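Local coordinates for protein type 3 secretion system chaperone PscG (Pseudomonas aeruginosa, PDB 2UWJ) that acts with PscE as a cytoplasmic chaperone that keeps the type III secretion needle protein PscF from polymerising too early, and is required for needle assembly, at residues Glu30-Leu35 with Arg42-Ser47; Trp73-Glu78 with Ala107-Gln112. All coordinates share one frame; numbering follows the deposited sequence.

Contact 1: residues Glu30-Leu35 with Arg42-Ser47; sequences EWLERL and RLIRIS
Arg45 and Glu33 reach for each other from opposite directions and meet in a side-on salt bridge, in which the guanidinium offers NE and one terminal nitrogen, each to its own carboxylate oxygen. Arg45 NE lies 2.8 Å from Glu33 OE2 and Arg45 NH2 lies 3.0 Å from Glu33 OE1; both bonds are nearly straight. The two oxygens sit close to the guanidinium plane; the planes of the two groups are 33° apart, and the nitrogens meet both oxygens from above the carboxylate plane. Held at two nitrogens, the guanidinium has little freedom to rotate. The arginine chain runs extended from CG to NE, which carries the charge across the gap between the helices.

Glu30 crosses Arg45 at about a right angle, its CG 3.4 Å from Arg45 NH2. Its carboxylate is joined to the arginine by a water, which donates to Glu30 OE2 and accepts from Arg45 NH1. Beside these polar groups Leu32 and Ile44 cross at roughly a right angle, and their CD1 methyls press together at a tight 3.4 Å.

The segments belong to the antiparallel helices 22-34 and 38-51, whose axes here run 161° apart and approach to 10.2 Å. Helix 4-17 packs on Leu32 through Ile6, while Leu43 packs on Trp73 of helix 71-80.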
loop_
_atom_site.group_PDB
_atom_site.type_symbol
_atom_site.label_atom_id
_atom_site.label_comp_id
_atom_site.label_asym_id
_atom_site.label_seq_id
_atom_site.Cartn_x
_atom_site.Cartn_y
_atom_site.Cartn_z
ATOM N N GLU C 30 -1.766 15.796 15.945
ATOM C CA GLU C 30 -2.462 17.055 16.337
ATOM C C GLU C 30 -2.659 17.945 15.112
ATOM O O GLU C 30 -3.762 18.474 14.849
ATOM C CB GLU C 30 -1.650 17.808 17.401
ATOM C CG GLU C 30 -1.895 17.198 18.697
ATOM C CD GLU C 30 -1.081 17.833 19.825
ATOM O OE1 GLU C 30 -0.652 18.997 19.644
ATOM O OE2 GLU C 30 -0.912 17.150 20.874
ATOM N N TRP C 31 -1.604 18.069 14.330
ATOM C CA TRP C 31 -1.693 18.848 13.074
ATOM C C TRP C 31 -2.718 18.222 12.100
ATOM O O TRP C 31 -3.502 18.943 11.501
ATOM C CB TRP C 31 -0.298 18.917 12.477
ATOM C CG TRP C 31 -0.227 19.483 11.117
ATOM C CD1 TRP C 31 -0.386 20.801 10.743
ATOM C CD2 TRP C 31 0.115 18.770 9.942
ATOM N NE1 TRP C 31 -0.150 20.934 9.392
ATOM C CE2 TRP C 31 0.162 19.699 8.882
ATOM C CE3 TRP C 31 0.392 17.419 9.679
ATOM C CZ2 TRP C 31 0.470 19.331 7.587
ATOM C CZ3 TRP C 31 0.702 17.039 8.377
ATOM C CH2 TRP C 31 0.739 18.001 7.345
ATOM N N LEU C 32 -2.739 16.884 11.937
ATOM C CA LEU C 32 -3.723 16.231 11.063
ATOM C C LEU C 32 -5.153 16.537 11.549
ATOM O O LEU C 32 -6.078 16.679 10.745
ATOM C CB LEU C 32 -3.527 14.701 11.023
ATOM C CG LEU C 32 -2.296 14.266 10.222
ATOM C CD1 LEU C 32 -2.033 12.785 10.557
ATOM C CD2 LEU C 32 -2.554 14.471 8.684
ATOM N N GLU C 33 -5.342 16.605 12.859
ATOM C CA GLU C 33 -6.668 16.934 13.359
ATOM C C GLU C 33 -7.017 18.393 12.972
ATOM O O GLU C 33 -8.145 18.682 12.583
ATOM C CB GLU C 33 -6.731 16.708 14.867
ATOM C CG GLU C 33 -6.971 15.240 15.205
ATOM C CD GLU C 33 -6.843 14.927 16.682
ATOM O OE1 GLU C 33 -6.581 15.855 17.476
ATOM O OE2 GLU C 33 -7.006 13.740 17.062
ATOM N N ARG C 34 -6.055 19.302 13.046
ATOM C CA ARG C 34 -6.353 20.674 12.604
ATOM C C ARG C 34 -6.777 20.678 11.138
ATOM O O ARG C 34 -7.590 21.512 10.722
ATOM C CB ARG C 34 -5.133 21.548 12.744
ATOM C CG ARG C 34 -4.813 21.741 14.155
ATOM C CD ARG C 34 -4.409 23.163 14.392
ATOM N NE ARG C 34 -5.413 24.135 13.953
ATOM C CZ ARG C 34 -5.565 25.308 14.547
ATOM N NH1 ARG C 34 -4.800 25.618 15.584
ATOM N NH2 ARG C 34 -6.474 26.161 14.107
ATOM N N LEU C 35 -6.249 19.736 10.360
ATOM C CA LEU C 35 -6.567 19.656 8.946
ATOM C C LEU C 35 -7.809 18.821 8.649
ATOM O O LEU C 35 -8.175 18.643 7.491
ATOM C CB LEU C 35 -5.378 19.074 8.163
ATOM C CG LEU C 35 -4.002 19.734 8.268
ATOM C CD1 LEU C 35 -3.077 19.072 7.279
ATOM C CD2 LEU C 35 -4.088 21.193 7.961
ATOM N N ARG C 42 -6.372 9.635 14.593
ATOM C CA ARG C 42 -6.813 8.714 15.643
ATOM C C ARG C 42 -6.000 7.409 15.564
ATOM O O ARG C 42 -5.525 6.894 16.580
ATOM C CB ARG C 42 -8.321 8.486 15.484
ATOM C CG ARG C 42 -8.949 7.600 16.546
ATOM C CD ARG C 42 -8.838 8.236 17.873
ATOM N NE ARG C 42 -9.407 9.590 17.898
ATOM C CZ ARG C 42 -10.699 9.923 18.019
ATOM N NH1 ARG C 42 -11.672 9.016 18.127
ATOM N NH2 ARG C 42 -11.007 11.230 18.070
ATOM N N LEU C 43 -5.846 6.875 14.359
ATOM C CA LEU C 43 -4.971 5.714 14.115
ATOM C C LEU C 43 -3.557 5.936 14.690
ATOM O O LEU C 43 -2.979 5.084 15.411
ATOM C CB LEU C 43 -4.831 5.476 12.581
ATOM C CG LEU C 43 -3.727 4.459 12.201
ATOM C CD1 LEU C 43 -4.108 3.149 12.858
ATOM C CD2 LEU C 43 -3.636 4.235 10.643
ATOM N N ILE C 44 -2.967 7.079 14.382
ATOM C CA ILE C 44 -1.603 7.369 14.861
ATOM C C ILE C 44 -1.529 7.467 16.381
ATOM O O ILE C 44 -0.633 6.891 17.014
ATOM C CB ILE C 44 -1.063 8.701 14.205
ATOM C CG1 ILE C 44 -0.805 8.468 12.682
ATOM C CG2 ILE C 44 0.231 9.153 14.907
ATOM C CD1 ILE C 44 -0.925 9.849 11.799
ATOM N N ARG C 45 -2.483 8.175 16.962
ATOM C CA ARG C 45 -2.562 8.343 18.413
ATOM C C ARG C 45 -2.648 6.967 19.071
ATOM O O ARG C 45 -1.931 6.678 20.018
ATOM C CB ARG C 45 -3.839 9.130 18.764
ATOM C CG ARG C 45 -3.723 10.687 18.591
ATOM C CD ARG C 45 -4.984 11.350 19.084
ATOM N NE ARG C 45 -4.997 12.795 18.821
ATOM C CZ ARG C 45 -4.299 13.683 19.527
ATOM N NH1 ARG C 45 -3.535 13.252 20.524
ATOM N NH2 ARG C 45 -4.390 14.997 19.277
ATOM N N ILE C 46 -3.568 6.142 18.568
ATOM C CA ILE C 46 -3.766 4.798 19.147
ATOM C C ILE C 46 -2.524 3.863 18.998
ATOM O O ILE C 46 -2.083 3.196 19.953
ATOM C CB ILE C 46 -4.989 4.152 18.533
ATOM C CG1 ILE C 46 -6.230 4.878 19.078
ATOM C CG2 ILE C 46 -5.015 2.623 18.894
ATOM C CD1 ILE C 46 -7.540 4.579 18.323
ATOM N N SER C 47 -1.935 3.866 17.809
ATOM C CA SER C 47 -0.765 3.058 17.564
ATOM C C SER C 47 0.381 3.509 18.486
ATOM O O SER C 47 1.093 2.670 19.090
ATOM C CB SER C 47 -0.325 3.163 16.095
ATOM O OG SER C 47 0.893 2.461 15.896
HETATM O O HOH W 1 -2.724 15.759 22.182
HETATM O O HOH W 2 -8.575 13.254 19.333
#

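Contact 2: residues Trp73-Glu78 with Ala107-Gln112; sequences WFALCE and AGMRAQ
Two helices from the C-terminal half of the all-helical PscG fold, 71-80 and 100-113, meet here, and within 73-78 and 107-112 the contact is made through one methionine. Met109 points from the later helix toward the earlier one and places its thioether against Leu76 and Ala75. All three residues are buried, and the contact is wholly one of packing.

The methionine does the reaching. CG stands opposite the backbone N (chi1 -159°), and the chain stays extended beyond it, so the sulfur and terminal methyl are carried well clear of their own helix. That reach suits the spacing of the backbones, since the CA atoms of Leu76 and Met109 are 8.9 Å apart. The closest touch is between Met109 CE and Leu76 CD2, at 3.9 Å, with the two side chains set obliquely to each other. Met109 SD is 4.2 Å from Leu76 CD2, which thus meets both the sulfur and its methyl.

Ala75 forms the other part of the surface. Its CB points toward helix 100-113 and comes within 4.2 Å of Met109 SD, while its carbonyl O is 4.1 Å from Met109 CE. The small alanine and the branched leucine, neighbours in sequence, thus present adjoining surfaces to one slender, unbranched side chain.

Ala75 also packs on Leu87 of helix 84-95, the intervening helix, and Leu76 touches an apolar side chain of another protein chain in the assembly. A helix packing on the next but one in sequence, past helix 84-95, is consistent with the stacked helices of a tetratricopeptide-repeat-like fold, the clan to which this chaperone family belongs.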
loop_
_atom_site.group_PDB
_atom_site.type_symbol
_atom_site.label_atom_id
_atom_site.label_comp_id
_atom_site.label_asym_id
_atom_site.label_seq_id
_atom_site.Cartn_x
_atom_site.Cartn_y
_atom_site.Cartn_z
ATOM N N TRP C 73 -7.078 -2.526 17.010
ATOM C CA TRP C 73 -6.192 -1.956 18.001
ATOM C C TRP C 73 -6.788 -2.102 19.389
ATOM O O TRP C 73 -6.038 -2.394 20.340
ATOM C CB TRP C 73 -5.913 -0.465 17.743
ATOM C CG TRP C 73 -5.275 -0.275 16.426
ATOM C CD1 TRP C 73 -5.901 -0.104 15.204
ATOM C CD2 TRP C 73 -3.871 -0.271 16.165
ATOM N NE1 TRP C 73 -4.946 0.013 14.194
ATOM C CE2 TRP C 73 -3.696 -0.082 14.769
ATOM C CE3 TRP C 73 -2.732 -0.408 16.983
ATOM C CZ2 TRP C 73 -2.416 -0.022 14.181
ATOM C CZ3 TRP C 73 -1.457 -0.347 16.381
ATOM C CH2 TRP C 73 -1.315 -0.155 15.019
ATOM N N PHE C 74 -8.095 -1.911 19.539
ATOM C CA PHE C 74 -8.712 -2.069 20.872
ATOM C C PHE C 74 -8.665 -3.561 21.312
ATOM O O PHE C 74 -8.391 -3.828 22.490
ATOM C CB PHE C 74 -10.148 -1.509 20.893
ATOM C CG PHE C 74 -10.225 -0.076 20.393
ATOM C CD1 PHE C 74 -9.270 0.856 20.788
ATOM C CD2 PHE C 74 -11.247 0.326 19.507
ATOM C CE1 PHE C 74 -9.322 2.204 20.306
ATOM C CE2 PHE C 74 -11.307 1.651 19.028
ATOM C CZ PHE C 74 -10.354 2.581 19.420
ATOM N N ALA C 75 -8.923 -4.502 20.390
ATOM C CA ALA C 75 -8.784 -5.944 20.723
ATOM C C ALA C 75 -7.311 -6.193 21.221
ATOM O O ALA C 75 -7.073 -6.883 22.226
ATOM C CB ALA C 75 -9.014 -6.806 19.480
ATOM N N LEU C 76 -6.334 -5.630 20.518
ATOM C CA LEU C 76 -4.918 -5.883 20.900
ATOM C C LEU C 76 -4.670 -5.334 22.310
ATOM O O LEU C 76 -3.941 -5.967 23.113
ATOM C CB LEU C 76 -3.929 -5.236 19.910
ATOM C CG LEU C 76 -3.837 -5.981 18.535
ATOM C CD1 LEU C 76 -3.085 -5.122 17.518
ATOM C CD2 LEU C 76 -3.167 -7.318 18.700
ATOM N N CYS C 77 -5.234 -4.155 22.607
ATOM C CA CYS C 77 -5.069 -3.528 23.929
ATOM C C CYS C 77 -5.695 -4.413 25.030
ATOM O O CYS C 77 -5.114 -4.617 26.137
ATOM C CB CYS C 77 -5.718 -2.123 23.946
ATOM S SG CYS C 77 -4.707 -0.899 23.093
ATOM N N GLU C 78 -6.892 -4.898 24.757
ATOM C CA GLU C 78 -7.592 -5.773 25.717
ATOM C C GLU C 78 -6.732 -7.056 25.937
ATOM O O GLU C 78 -6.600 -7.568 27.075
ATOM C CB GLU C 78 -8.991 -6.129 25.163
ATOM C CG GLU C 78 -9.978 -4.984 25.376
ATOM C CD GLU C 78 -11.251 -5.096 24.524
ATOM O OE1 GLU C 78 -11.230 -5.770 23.482
ATOM O OE2 GLU C 78 -12.246 -4.492 24.919
ATOM N N ALA C 107 -10.904 -13.346 13.009
ATOM C CA ALA C 107 -10.793 -14.801 12.930
ATOM C C ALA C 107 -9.343 -15.204 13.196
ATOM O O ALA C 107 -9.072 -16.153 13.938
ATOM C CB ALA C 107 -11.237 -15.296 11.542
ATOM N N GLY C 108 -8.386 -14.491 12.601
ATOM C CA GLY C 108 -6.999 -14.853 12.851
ATOM C C GLY C 108 -6.547 -14.649 14.305
ATOM O O GLY C 108 -5.855 -15.496 14.890
ATOM N N MET C 109 -6.952 -13.549 14.931
ATOM C CA MET C 109 -6.476 -13.334 16.295
ATOM C C MET C 109 -7.155 -14.349 17.246
ATOM O O MET C 109 -6.542 -14.861 18.171
ATOM C CB MET C 109 -6.742 -11.897 16.763
ATOM C CG MET C 109 -5.802 -11.496 17.946
ATOM S SD MET C 109 -6.394 -10.000 18.663
ATOM C CE MET C 109 -5.414 -10.058 20.266
ATOM N N ARG C 110 -8.421 -14.633 16.999
ATOM C CA ARG C 110 -9.132 -15.598 17.825
ATOM C C ARG C 110 -8.412 -16.936 17.718
ATOM O O ARG C 110 -8.167 -17.615 18.720
ATOM C CB ARG C 110 -10.569 -15.736 17.343
ATOM C CG ARG C 110 -11.271 -16.963 17.877
ATOM C CD ARG C 110 -12.777 -16.751 17.817
ATOM N NE ARG C 110 -13.202 -15.821 18.857
ATOM C CZ ARG C 110 -14.446 -15.364 19.022
ATOM N NH1 ARG C 110 -15.426 -15.752 18.191
ATOM N NH2 ARG C 110 -14.706 -14.519 20.037
ATOM N N ALA C 111 -8.062 -17.309 16.497
ATOM C CA ALA C 111 -7.370 -18.564 16.268
ATOM C C ALA C 111 -6.003 -18.603 16.937
ATOM O O ALA C 111 -5.603 -19.617 17.500
ATOM C CB ALA C 111 -7.235 -18.817 14.777
ATOM N N GLN C 112 -5.273 -17.501 16.909
ATOM C CA GLN C 112 -3.963 -17.530 17.514
ATOM C C GLN C 112 -3.983 -17.386 19.030
ATOM O O GLN C 112 -3.132 -17.933 19.737
ATOM C CB GLN C 112 -3.082 -16.441 16.896
ATOM C CG GLN C 112 -2.080 -15.862 17.860
ATOM C CD GLN C 112 -0.953 -15.156 17.167
ATOM O OE1 GLN C 112 -1.139 -14.491 16.141
ATOM N NE2 GLN C 112 0.236 -15.280 17.730
#

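From the N terminus, the chain passes helix 4-17 and enters contact 1, where helix 22-34 turns back through a short connection into helix 38-51: a local closure with six residues between the segments. Only after it is complete does contact 2 open on helix 71-80; it closes on helix 100-113, enclosing a longer loop that contains helix 84-95. The contacts therefore follow in series, neither nested nor crossed, on opposite sides of the chain's centre, with their own centres about 23 Å apart. Helices 38-51 and 71-80 join them directly: Ile46 CG2 lies 3.4 Å from Trp73 CB, continuing the packing from the N-terminal helices to the C-terminal ones.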